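Local coordinates for probable glutamine-binding lipoprotein GlnH (GLNBP) (Mycobacterium tuberculosis H37Rv, PDB 6H2T) that binds glutamate and, as an aspartate-specific solute-binding lipoprotein, probably signals amino acid availability to protein kinase G, at residues V167-T172 / S188-A193. Sequence-based numbering, arbitrary orientation.
With GLU (glutamic acid), chain B.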
loop_
_atom_site.group_PDB
_atom_site.type_symbol
_atom_site.label_atom_id
_atom_site.label_comp_id
_atom_site.label_asym_id
_atom_site.label_seq_id
_atom_site.Cartn_x
_atom_site.Cartn_y
_atom_site.Cartn_z
ATOM N N VAL A 167 8.461 -11.664 -0.192
ATOM C CA VAL A 167 7.453 -10.719 0.289
ATOM C C VAL A 167 8.097 -9.817 1.331
ATOM O O VAL A 167 9.022 -10.221 2.035
ATOM C CB VAL A 167 6.229 -11.415 0.937
ATOM C CG1 VAL A 167 5.439 -12.209 -0.099
ATOM C CG2 VAL A 167 6.692 -12.316 2.095
ATOM N N ALA A 168 7.579 -8.594 1.458
ATOM C CA ALA A 168 7.969 -7.769 2.598
ATOM C C ALA A 168 7.286 -8.254 3.878
ATOM O O ALA A 168 6.121 -8.658 3.866
ATOM C CB ALA A 168 7.619 -6.300 2.331
ATOM N N ARG A 169 8.017 -8.195 4.993
ATOM C CA ARG A 169 7.431 -8.529 6.284
ATOM C C ARG A 169 6.285 -7.580 6.610
ATOM O O ARG A 169 6.276 -6.415 6.196
ATOM C CB ARG A 169 8.493 -8.466 7.381
ATOM C CG ARG A 169 9.464 -9.638 7.270
ATOM C CD ARG A 169 10.444 -9.690 8.419
ATOM N NE ARG A 169 11.477 -8.666 8.293
ATOM C CZ ARG A 169 12.527 -8.757 7.479
ATOM N NH1 ARG A 169 12.694 -9.837 6.718
ATOM N NH2 ARG A 169 13.422 -7.771 7.439
ATOM N N GLY A 170 5.296 -8.103 7.339
ATOM C CA GLY A 170 4.191 -7.269 7.791
ATOM C C GLY A 170 3.133 -6.975 6.753
ATOM O O GLY A 170 2.429 -5.965 6.875
ATOM N N THR A 171 2.989 -7.825 5.737
ATOM C CA THR A 171 2.087 -7.571 4.627
ATOM C C THR A 171 1.022 -8.651 4.514
ATOM O O THR A 171 1.195 -9.795 4.962
ATOM C CB THR A 171 2.847 -7.489 3.285
ATOM O OG1 THR A 171 3.552 -8.727 3.054
ATOM C CG2 THR A 171 3.827 -6.326 3.296
ATOM N N THR A 172 -0.097 -8.265 3.889
ATOM C CA THR A 172 -1.090 -9.266 3.514
ATOM C C THR A 172 -0.506 -10.252 2.519
ATOM O O THR A 172 -0.961 -11.396 2.441
ATOM C CB THR A 172 -2.320 -8.603 2.894
ATOM O OG1 THR A 172 -1.922 -7.911 1.702
ATOM C CG2 THR A 172 -2.961 -7.618 3.881
ATOM N N SER A 188 11.683 -13.205 3.203
ATOM C CA SER A 188 11.084 -11.926 3.558
ATOM C C SER A 188 12.145 -10.829 3.645
ATOM O O SER A 188 13.320 -11.096 3.926
ATOM C CB SER A 188 10.297 -12.046 4.868
ATOM O OG SER A 188 11.150 -12.185 5.983
ATOM N N VAL A 189 11.711 -9.586 3.384
ATOM C CA VAL A 189 12.583 -8.412 3.326
ATOM C C VAL A 189 11.869 -7.234 3.983
ATOM O O VAL A 189 10.708 -7.328 4.395
ATOM C CB VAL A 189 12.969 -8.049 1.877
ATOM C CG1 VAL A 189 13.867 -9.132 1.258
ATOM C CG2 VAL A 189 11.714 -7.859 1.056
ATOM N N VAL A 190 12.572 -6.099 4.068
ATOM C CA VAL A 190 11.988 -4.902 4.667
ATOM C C VAL A 190 11.001 -4.246 3.712
ATOM O O VAL A 190 9.902 -3.856 4.115
ATOM C CB VAL A 190 13.088 -3.910 5.080
ATOM C CG1 VAL A 190 12.450 -2.602 5.592
ATOM C CG2 VAL A 190 13.974 -4.515 6.153
ATOM N N ASN A 191 11.375 -4.087 2.441
ATOM C CA ASN A 191 10.511 -3.359 1.520
ATOM C C ASN A 191 10.550 -3.991 0.135
ATOM O O ASN A 191 11.328 -4.909 -0.145
ATOM C CB ASN A 191 10.877 -1.863 1.465
ATOM C CG ASN A 191 12.289 -1.613 0.970
ATOM O OD1 ASN A 191 12.671 -2.080 -0.094
ATOM N ND2 ASN A 191 13.059 -0.842 1.730
ATOM N N TRP A 192 9.689 -3.482 -0.746
ATOM C CA TRP A 192 9.485 -4.157 -2.021
ATOM C C TRP A 192 10.668 -3.964 -2.958
ATOM O O TRP A 192 10.977 -4.863 -3.751
ATOM C CB TRP A 192 8.154 -3.693 -2.625
ATOM C CG TRP A 192 7.028 -4.232 -1.776
ATOM C CD1 TRP A 192 6.210 -3.529 -0.947
ATOM C CD2 TRP A 192 6.663 -5.607 -1.631
ATOM N NE1 TRP A 192 5.335 -4.383 -0.306
ATOM C CE2 TRP A 192 5.589 -5.664 -0.715
ATOM C CE3 TRP A 192 7.129 -6.802 -2.201
ATOM C CZ2 TRP A 192 4.979 -6.868 -0.348
ATOM C CZ3 TRP A 192 6.523 -8.004 -1.828
ATOM C CH2 TRP A 192 5.470 -8.024 -0.906
ATOM N N ALA A 193 11.373 -2.834 -2.846
ATOM C CA ALA A 193 12.600 -2.656 -3.612
ATOM C C ALA A 193 13.619 -3.741 -3.294
ATOM O O ALA A 193 14.389 -4.155 -4.178
ATOM C CB ALA A 193 13.188 -1.271 -3.332
HETATM N N GLU B . -1.153 -3.894 0.261
HETATM C CA GLU B . -0.695 -5.074 1.011
HETATM C C GLU B . -0.613 -4.760 2.503
HETATM O O GLU B . 0.102 -5.409 3.277
HETATM C CB GLU B . 0.670 -5.569 0.487
HETATM C CG GLU B . 1.617 -4.485 -0.024
HETATM C CD GLU B . 2.100 -3.547 1.069
HETATM O OE1 GLU B . 3.323 -3.524 1.370
HETATM O OE2 GLU B . 1.259 -2.799 1.604
HETATM O OXT GLU B . -1.289 -3.826 2.946
HETATM O O HOH W 1 8.393 -4.623 6.367
#
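Trp192 lays one face of its indole over Ala168: the methyl CB stands 4.0 Å from the centroid of the six-membered ring, a CH-pi contact, while Val167 CB touches Trp192 CH2 at 3.9 Å. The ring presents its edge to the bound glutamate, and Trp192 NE1 donates an almost straight bond (174°) to the ligand's side-chain oxygen OE1 at 2.8 Å. Thr172 N donates to the ligand's main-chain O at 2.9 Å, and Thr171 CG2 packs against both Trp192 CZ2 and the ligand's OE1, beside the bond. Thr171 OG1 reaches back to Ala168 O at 2.7 Å and ties the turn to its strand. Behind this shell, parallel strand pairing links Val189 N to Val167 O and Arg169 N to Val189 O. Arg169, bent at chi3, folds its guanidinium over the Val189 carbonyl, and NH1 donates in plane to Ser188 OG at 2.9 Å. After short loops, Thr171 N-caps helix 172-177 and Asn191, whose OD1 takes a bond from Asp194 N, helix 192-200. Helix 172-177 completes a beta-alpha-beta unit with strands 164-168 and 185-189, helix 192-200 comes next, and the loops and helix starts after the strands line the glutamate pocket, as in periplasmic-binding-protein folds.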